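Local coordinates for protein ORF112 (Cyprinid herpesvirus 3, PDB 4WCG) that binds left-handed Z-DNA through its Zalpha domain, the C-terminal part of the viral protein, at residues P37-L50 with E71-V85. Numbering follows the deposited sequence.
Sequences PISEEMNLKILAYL and EVNRHLYRMSEDGRV. With SO4 (sulfate ion), chain F; nucleotides of chain D; nucleotides of chain C.
Ile46 seats its side chain as a knob among Val72, His75, Leu76 and Met79, where helix 40-50 meets recognition helix 71-81 of the Zalpha winged helix-turn-helix fold. The helix axes cross at -86°. Among apolar contacts, Ile46 CG2 lies 3.6 Å from Leu76 CD2, while CD1 reaches the CB of His75; farther along, Leu47 CD2 and Leu50 CD1 both pack on Val85 CG1.

The buried His75 ring is enclosed on both faces. Met42 CG, swung over the ring by a first torsion that sets it anti to the Met42 backbone N, stands 3.5 Å from the ring centroid, and Ile38 CD1 covers the opposite face at 4.0 Å, both near the ring normal as CH-pi contacts require. Two hydrogen bonds fix the ring's rotation: His75 NE2 accepts from Ser39 N at 2.9 Å, and His75 ND1 donates to Glu71 O, one turn back. This pattern is consistent with a neutral ring carrying its proton on ND1. A water donates to both Asn43 OD1 and His75 O, bridging the helices.

Among charged groups, Arg74 directs NE and NH2 side-on to Pro37 O, while its NH1 makes a salt bridge to a DNA phosphate. The same recognition helix presents Asn73 and Tyr77 to backbone phosphates, with C8 of DG5 of chain D over the Tyr77 ring face. Past the Schellman turn at Gly83, Arg84 forms an end-on salt bridge with Glu40, guanidinium and carboxylate planes 17° apart: Arg84 NH2 to Glu40 OE2 is 2.8 Å, and NH1 donates almost straight (N-H...O 178°) to the syn lone pair of Glu40 OE1, while Asn43 ND2 donates to that OE1 from above the carboxylate plane at 3.0 Å.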
loop_
_atom_site.group_PDB
_atom_site.type_symbol
_atom_site.label_atom_id
_atom_site.label_comp_id
_atom_site.label_asym_id
_atom_site.label_seq_id
_atom_site.Cartn_x
_atom_site.Cartn_y
_atom_site.Cartn_z
ATOM N N PRO A 37 4.430 13.789 9.343
ATOM C CA PRO A 37 3.012 13.438 9.477
ATOM C C PRO A 37 2.363 13.185 8.117
ATOM O O PRO A 37 3.028 13.314 7.087
ATOM C CB PRO A 37 2.400 14.678 10.153
ATOM C CG PRO A 37 3.567 15.477 10.662
ATOM C CD PRO A 37 4.680 15.190 9.712
ATOM N N ILE A 38 1.082 12.818 8.121
ATOM C CA ILE A 38 0.315 12.680 6.882
ATOM C C ILE A 38 -0.730 13.786 6.781
ATOM O O ILE A 38 -1.564 13.948 7.670
ATOM C CB ILE A 38 -0.395 11.317 6.786
ATOM C CG1 ILE A 38 0.625 10.182 6.690
ATOM C CG2 ILE A 38 -1.343 11.292 5.591
ATOM C CD1 ILE A 38 1.475 10.233 5.439
ATOM N N SER A 39 -0.663 14.549 5.697
ATOM C CA SER A 39 -1.643 15.589 5.417
ATOM C C SER A 39 -2.652 15.103 4.387
ATOM O O SER A 39 -2.274 14.689 3.288
ATOM C CB SER A 39 -0.951 16.854 4.913
ATOM O OG SER A 39 -1.866 17.715 4.265
ATOM N N GLU A 40 -3.938 15.155 4.727
ATOM C CA GLU A 40 -4.955 14.774 3.758
ATOM C C GLU A 40 -4.978 15.787 2.617
ATOM O O GLU A 40 -5.251 15.435 1.470
ATOM C CB GLU A 40 -6.335 14.651 4.420
ATOM C CG GLU A 40 -7.493 14.348 3.457
ATOM C CD GLU A 40 -7.312 13.066 2.636
ATOM O OE1 GLU A 40 -6.524 12.175 3.037
ATOM O OE2 GLU A 40 -7.982 12.954 1.584
ATOM N N GLU A 41 -4.670 17.042 2.934
ATOM C CA GLU A 41 -4.536 18.067 1.907
ATOM C C GLU A 41 -3.459 17.681 0.887
ATOM O O GLU A 41 -3.655 17.835 -0.317
ATOM C CB GLU A 41 -4.215 19.419 2.544
ATOM C CG GLU A 41 -3.933 20.524 1.544
ATOM C CD GLU A 41 -4.116 21.901 2.148
ATOM O OE1 GLU A 41 -5.156 22.129 2.804
ATOM O OE2 GLU A 41 -3.220 22.754 1.972
ATOM N N MET A 42 -2.329 17.174 1.375
ATOM C CA MET A 42 -1.258 16.705 0.492
ATOM C C MET A 42 -1.718 15.504 -0.340
ATOM O O MET A 42 -1.425 15.406 -1.534
ATOM C CB MET A 42 -0.007 16.348 1.307
ATOM C CG MET A 42 1.111 15.712 0.497
ATOM S SD MET A 42 1.735 16.774 -0.822
ATOM C CE MET A 42 2.801 17.878 0.095
ATOM N N ASN A 43 -2.449 14.595 0.293
ATOM C CA ASN A 43 -2.986 13.436 -0.421
ATOM C C ASN A 43 -3.806 13.854 -1.631
ATOM O O ASN A 43 -3.632 13.334 -2.729
ATOM C CB ASN A 43 -3.847 12.587 0.499
ATOM C CG ASN A 43 -3.034 11.788 1.479
ATOM O OD1 ASN A 43 -1.853 11.516 1.242
ATOM N ND2 ASN A 43 -3.654 11.408 2.587
ATOM N N LEU A 44 -4.696 14.818 -1.426
ATOM C CA LEU A 44 -5.567 15.269 -2.499
ATOM C C LEU A 44 -4.779 15.917 -3.636
ATOM O O LEU A 44 -5.115 15.743 -4.803
ATOM C CB LEU A 44 -6.615 16.244 -1.951
ATOM C CG LEU A 44 -7.652 15.605 -1.024
ATOM C CD1 LEU A 44 -8.588 16.645 -0.437
ATOM C CD2 LEU A 44 -8.445 14.555 -1.779
ATOM N N LYS A 45 -3.719 16.646 -3.305
ATOM C CA LYS A 45 -2.901 17.274 -4.337
ATOM C C LYS A 45 -2.170 16.218 -5.176
ATOM O O LYS A 45 -2.035 16.352 -6.390
ATOM C CB LYS A 45 -1.903 18.244 -3.705
ATOM C CG LYS A 45 -2.568 19.436 -3.019
ATOM C CD LYS A 45 -1.561 20.228 -2.216
ATOM C CE LYS A 45 -2.204 21.460 -1.595
ATOM N NZ LYS A 45 -1.191 22.345 -0.954
ATOM N N ILE A 46 -1.688 15.176 -4.516
ATOM C CA ILE A 46 -0.994 14.097 -5.214
ATOM C C ILE A 46 -1.962 13.338 -6.124
ATOM O O ILE A 46 -1.645 13.028 -7.270
ATOM C CB ILE A 46 -0.348 13.139 -4.212
ATOM C CG1 ILE A 46 0.789 13.851 -3.478
ATOM C CG2 ILE A 46 0.175 11.887 -4.918
ATOM C CD1 ILE A 46 1.355 13.056 -2.321
ATOM N N LEU A 47 -3.154 13.059 -5.611
ATOM C CA LEU A 47 -4.175 12.377 -6.400
ATOM C C LEU A 47 -4.544 13.224 -7.614
ATOM O O LEU A 47 -4.791 12.703 -8.707
ATOM C CB LEU A 47 -5.413 12.099 -5.548
ATOM C CG LEU A 47 -5.193 11.068 -4.440
ATOM C CD1 LEU A 47 -6.415 10.981 -3.540
ATOM C CD2 LEU A 47 -4.915 9.706 -5.038
ATOM N N ALA A 48 -4.590 14.539 -7.429
ATOM C CA ALA A 48 -4.917 15.404 -8.543
ATOM C C ALA A 48 -3.859 15.352 -9.636
ATOM O O ALA A 48 -4.192 15.352 -10.818
ATOM C CB ALA A 48 -5.112 16.828 -8.069
ATOM N N TYR A 49 -2.587 15.329 -9.245
ATOM C CA TYR A 49 -1.518 15.215 -10.227
ATOM C C TYR A 49 -1.679 13.907 -11.003
ATOM O O TYR A 49 -1.596 13.887 -12.229
ATOM C CB TYR A 49 -0.141 15.272 -9.552
ATOM C CG TYR A 49 1.023 15.259 -10.528
ATOM C CD1 TYR A 49 1.499 14.066 -11.063
ATOM C CD2 TYR A 49 1.634 16.440 -10.923
ATOM C CE1 TYR A 49 2.555 14.051 -11.959
ATOM C CE2 TYR A 49 2.696 16.433 -11.820
ATOM C CZ TYR A 49 3.154 15.232 -12.331
ATOM O OH TYR A 49 4.203 15.221 -13.227
ATOM N N LEU A 50 -1.929 12.821 -10.286
ATOM C CA LEU A 50 -2.017 11.510 -10.922
ATOM C C LEU A 50 -3.191 11.414 -11.881
ATOM O O LEU A 50 -3.127 10.695 -12.881
ATOM C CB LEU A 50 -2.116 10.412 -9.863
ATOM C CG LEU A 50 -0.810 10.225 -9.109
ATOM C CD1 LEU A 50 -0.970 9.218 -7.970
ATOM C CD2 LEU A 50 0.277 9.768 -10.079
ATOM N N GLU A 71 8.647 13.512 1.177
ATOM C CA GLU A 71 7.289 13.796 1.632
ATOM C C GLU A 71 6.248 13.218 0.690
ATOM O O GLU A 71 5.279 12.601 1.117
ATOM C CB GLU A 71 7.084 15.307 1.768
ATOM C CG GLU A 71 5.692 15.705 2.214
ATOM C CD GLU A 71 5.551 17.200 2.438
ATOM O OE1 GLU A 71 6.480 17.951 2.063
ATOM O OE2 GLU A 71 4.511 17.620 2.991
ATOM N N VAL A 72 6.453 13.423 -0.605
ATOM C CA VAL A 72 5.550 12.851 -1.589
ATOM C C VAL A 72 5.519 11.316 -1.473
ATOM O O VAL A 72 4.440 10.703 -1.477
ATOM C CB VAL A 72 5.940 13.305 -3.009
ATOM C CG1 VAL A 72 5.180 12.503 -4.068
ATOM C CG2 VAL A 72 5.636 14.786 -3.168
ATOM N N ASN A 73 6.679 10.690 -1.330
ATOM C CA ASN A 73 6.710 9.235 -1.216
ATOM C C ASN A 73 6.041 8.774 0.075
ATOM O O ASN A 73 5.369 7.744 0.079
ATOM C CB ASN A 73 8.150 8.701 -1.309
ATOM C CG ASN A 73 8.531 8.340 -2.728
ATOM O OD1 ASN A 73 7.669 7.933 -3.509
ATOM N ND2 ASN A 73 9.810 8.451 -3.064
ATOM N N ARG A 74 6.212 9.514 1.173
ATOM C CA ARG A 74 5.561 9.111 2.416
ATOM C C ARG A 74 4.047 9.042 2.191
ATOM O O ARG A 74 3.370 8.088 2.639
ATOM C CB ARG A 74 5.906 10.081 3.548
ATOM C CG ARG A 74 5.415 9.604 4.921
ATOM C CD ARG A 74 5.976 10.436 6.051
ATOM N NE ARG A 74 5.439 11.788 6.042
ATOM C CZ ARG A 74 6.134 12.858 5.683
ATOM N NH1 ARG A 74 7.387 12.724 5.281
ATOM N NH2 ARG A 74 5.573 14.059 5.720
ATOM N N HIS A 75 3.521 10.045 1.495
ATOM C CA HIS A 75 2.080 10.078 1.261
ATOM C C HIS A 75 1.630 9.029 0.236
ATOM O O HIS A 75 0.594 8.389 0.430
ATOM C CB HIS A 75 1.641 11.483 0.845
ATOM C CG HIS A 75 1.666 12.473 1.967
ATOM N ND1 HIS A 75 2.837 12.975 2.499
ATOM C CD2 HIS A 75 0.659 13.049 2.665
ATOM C CE1 HIS A 75 2.547 13.822 3.470
ATOM N NE2 HIS A 75 1.234 13.884 3.593
ATOM N N LEU A 76 2.397 8.835 -0.839
ATOM C CA LEU A 76 2.057 7.810 -1.837
ATOM C C LEU A 76 1.972 6.432 -1.200
ATOM O O LEU A 76 1.007 5.682 -1.401
ATOM C CB LEU A 76 3.091 7.769 -2.975
ATOM C CG LEU A 76 3.022 8.911 -3.987
ATOM C CD1 LEU A 76 4.308 8.958 -4.819
ATOM C CD2 LEU A 76 1.809 8.696 -4.907
ATOM N N TYR A 77 2.993 6.073 -0.430
ATOM C CA TYR A 77 2.992 4.743 0.154
ATOM C C TYR A 77 1.858 4.565 1.165
ATOM O O TYR A 77 1.248 3.505 1.219
ATOM C CB TYR A 77 4.350 4.432 0.789
ATOM C CG TYR A 77 5.383 3.972 -0.229
ATOM C CD1 TYR A 77 6.160 4.890 -0.934
ATOM C CD2 TYR A 77 5.542 2.627 -0.508
ATOM C CE1 TYR A 77 7.094 4.464 -1.861
ATOM C CE2 TYR A 77 6.462 2.187 -1.432
ATOM C CZ TYR A 77 7.238 3.113 -2.112
ATOM O OH TYR A 77 8.152 2.649 -3.029
ATOM N N ARG A 78 1.555 5.583 1.964
ATOM C CA ARG A 78 0.432 5.417 2.874
ATOM C C ARG A 78 -0.899 5.315 2.116
ATOM O O ARG A 78 -1.764 4.521 2.506
ATOM C CB ARG A 78 0.407 6.543 3.893
ATOM C CG ARG A 78 1.571 6.445 4.894
ATOM C CD ARG A 78 1.674 5.072 5.605
ATOM N NE ARG A 78 2.676 5.096 6.673
ATOM C CZ ARG A 78 2.987 4.071 7.472
ATOM N NH1 ARG A 78 2.383 2.886 7.345
ATOM N NH2 ARG A 78 3.911 4.231 8.414
ATOM N N MET A 79 -1.061 6.092 1.039
ATOM C CA MET A 79 -2.289 5.977 0.226
ATOM C C MET A 79 -2.395 4.620 -0.459
ATOM O O MET A 79 -3.506 4.132 -0.711
ATOM C CB MET A 79 -2.369 7.086 -0.824
ATOM C CG MET A 79 -2.929 8.374 -0.239
ATOM S SD MET A 79 -3.392 9.582 -1.491
ATOM C CE MET A 79 -1.770 10.034 -2.129
ATOM N N SER A 80 -1.260 3.999 -0.759
ATOM C CA SER A 80 -1.300 2.718 -1.442
ATOM C C SER A 80 -1.854 1.630 -0.510
ATOM O O SER A 80 -2.397 0.632 -0.973
ATOM C CB SER A 80 0.089 2.326 -1.960
ATOM O OG SER A 80 0.936 1.856 -0.921
ATOM N N GLU A 81 -1.731 1.809 0.806
ATOM C CA GLU A 81 -2.219 0.809 1.750
ATOM C C GLU A 81 -3.706 0.551 1.589
ATOM O O GLU A 81 -4.132 -0.594 1.623
ATOM C CB GLU A 81 -1.931 1.222 3.199
ATOM C CG GLU A 81 -0.451 1.315 3.485
ATOM C CD GLU A 81 -0.128 1.970 4.803
ATOM O OE1 GLU A 81 -1.048 2.253 5.600
ATOM O OE2 GLU A 81 1.077 2.191 5.034
ATOM N N ASP A 82 -4.492 1.619 1.423
ATOM C CA ASP A 82 -5.933 1.441 1.293
ATOM C C ASP A 82 -6.408 1.602 -0.139
ATOM O O ASP A 82 -7.607 1.739 -0.386
ATOM C CB ASP A 82 -6.702 2.396 2.217
ATOM C CG ASP A 82 -6.300 3.849 2.049
ATOM O OD1 ASP A 82 -5.120 4.130 1.790
ATOM O OD2 ASP A 82 -7.181 4.721 2.209
ATOM N N GLY A 83 -5.475 1.569 -1.081
ATOM C CA GLY A 83 -5.826 1.489 -2.491
ATOM C C GLY A 83 -6.195 2.786 -3.183
ATOM O O GLY A 83 -6.797 2.766 -4.262
ATOM N N ARG A 84 -5.826 3.916 -2.593
ATOM C CA ARG A 84 -6.097 5.205 -3.233
ATOM C C ARG A 84 -5.140 5.495 -4.388
ATOM O O ARG A 84 -5.474 6.243 -5.314
ATOM C CB ARG A 84 -6.029 6.329 -2.201
ATOM C CG ARG A 84 -7.175 6.282 -1.213
ATOM C CD ARG A 84 -6.999 7.322 -0.135
ATOM N NE ARG A 84 -7.457 8.633 -0.564
ATOM C CZ ARG A 84 -7.335 9.736 0.174
ATOM N NH1 ARG A 84 -6.735 9.676 1.356
ATOM N NH2 ARG A 84 -7.792 10.898 -0.273
ATOM N N VAL A 85 -3.928 4.950 -4.287
ATOM C CA VAL A 85 -2.976 4.915 -5.394
ATOM C C VAL A 85 -2.429 3.494 -5.483
ATOM O O VAL A 85 -2.589 2.687 -4.554
ATOM C CB VAL A 85 -1.793 5.920 -5.214
ATOM C CG1 VAL A 85 -2.302 7.338 -5.098
ATOM C CG2 VAL A 85 -0.951 5.571 -3.993
HETATM S S SO4 F . -4.761 17.985 6.567
HETATM O O1 SO4 F . -4.605 16.632 7.096
HETATM O O2 SO4 F . -5.407 17.931 5.260
HETATM O O3 SO4 F . -3.454 18.623 6.430
HETATM O O4 SO4 F . -5.587 18.768 7.481
ATOM P P DG D 5 12.642 8.750 -0.464
ATOM O OP1 DG D 5 12.384 8.957 -1.869
ATOM O OP2 DG D 5 13.432 9.726 0.245
ATOM O "O5'" DG D 5 11.235 8.578 0.231
ATOM C "C5'" DG D 5 11.161 8.289 1.599
ATOM C "C4'" DG D 5 9.736 8.002 2.004
ATOM O "O4'" DG D 5 9.245 6.850 1.303
ATOM C "C3'" DG D 5 9.582 7.689 3.486
ATOM O "O3'" DG D 5 9.167 8.887 4.111
ATOM C "C2'" DG D 5 8.508 6.617 3.527
ATOM C "C1'" DG D 5 8.495 6.005 2.145
ATOM N N9 DG D 5 9.029 4.654 2.008
ATOM C C8 DG D 5 8.423 3.618 1.354
ATOM N N7 DG D 5 9.147 2.539 1.320
ATOM C C5 DG D 5 10.305 2.886 1.991
ATOM C C6 DG D 5 11.452 2.121 2.281
ATOM O O6 DG D 5 11.677 0.954 2.002
ATOM N N1 DG D 5 12.401 2.867 2.960
ATOM C C2 DG D 5 12.257 4.176 3.328
ATOM N N2 DG D 5 13.278 4.718 3.984
ATOM N N3 DG D 5 11.184 4.898 3.073
ATOM C C4 DG D 5 10.252 4.192 2.412
ATOM P P DC D 4 11.102 4.264 -3.979
ATOM O OP1 DC D 4 9.664 4.570 -4.025
ATOM O OP2 DC D 4 12.040 5.170 -4.655
ATOM O "O5'" DC D 4 11.546 4.090 -2.450
ATOM C "C5'" DC D 4 10.900 4.817 -1.435
ATOM C "C4'" DC D 4 11.928 5.395 -0.474
ATOM O "O4'" DC D 4 12.600 4.311 0.233
ATOM C "C3'" DC D 4 13.038 6.226 -1.131
ATOM O "O3'" DC D 4 13.354 7.346 -0.295
ATOM C "C2'" DC D 4 14.206 5.243 -1.167
ATOM C "C1'" DC D 4 13.998 4.509 0.152
ATOM N N1 DC D 4 14.661 3.189 0.194
ATOM C C2 DC D 4 15.914 3.064 0.772
ATOM O O2 DC D 4 16.451 4.074 1.244
ATOM N N3 DC D 4 16.518 1.845 0.797
ATOM C C4 DC D 4 15.895 0.788 0.269
ATOM N N4 DC D 4 16.515 -0.395 0.311
ATOM C C5 DC D 4 14.611 0.901 -0.339
ATOM C C6 DC D 4 14.032 2.101 -0.346
ATOM P P DG C 5 4.572 -4.949 13.732
ATOM O OP1 DG C 5 3.271 -5.484 13.953
ATOM O OP2 DG C 5 5.690 -5.543 14.406
ATOM O "O5'" DG C 5 4.867 -4.986 12.174
ATOM C "C5'" DG C 5 6.097 -4.527 11.696
ATOM C "C4'" DG C 5 6.120 -4.533 10.187
ATOM O "O4'" DG C 5 5.047 -3.724 9.680
ATOM C "C3'" DG C 5 7.404 -3.950 9.620
ATOM O "O3'" DG C 5 8.277 -5.024 9.331
ATOM C "C2'" DG C 5 6.945 -3.233 8.369
ATOM C "C1'" DG C 5 5.472 -2.946 8.585
ATOM N N9 DG C 5 5.103 -1.565 8.852
ATOM C C8 DG C 5 4.102 -0.879 8.220
ATOM N N7 DG C 5 3.940 0.328 8.676
ATOM C C5 DG C 5 4.891 0.448 9.675
ATOM C C6 DG C 5 5.184 1.530 10.532
ATOM O O6 DG C 5 4.651 2.632 10.584
ATOM N N1 DG C 5 6.221 1.222 11.401
ATOM C C2 DG C 5 6.871 0.023 11.457
ATOM N N2 DG C 5 7.832 -0.082 12.375
ATOM N N3 DG C 5 6.594 -1.001 10.678
ATOM C C4 DG C 5 5.612 -0.716 9.804
HETATM O O HOH W 1 -0.895 9.325 2.632
#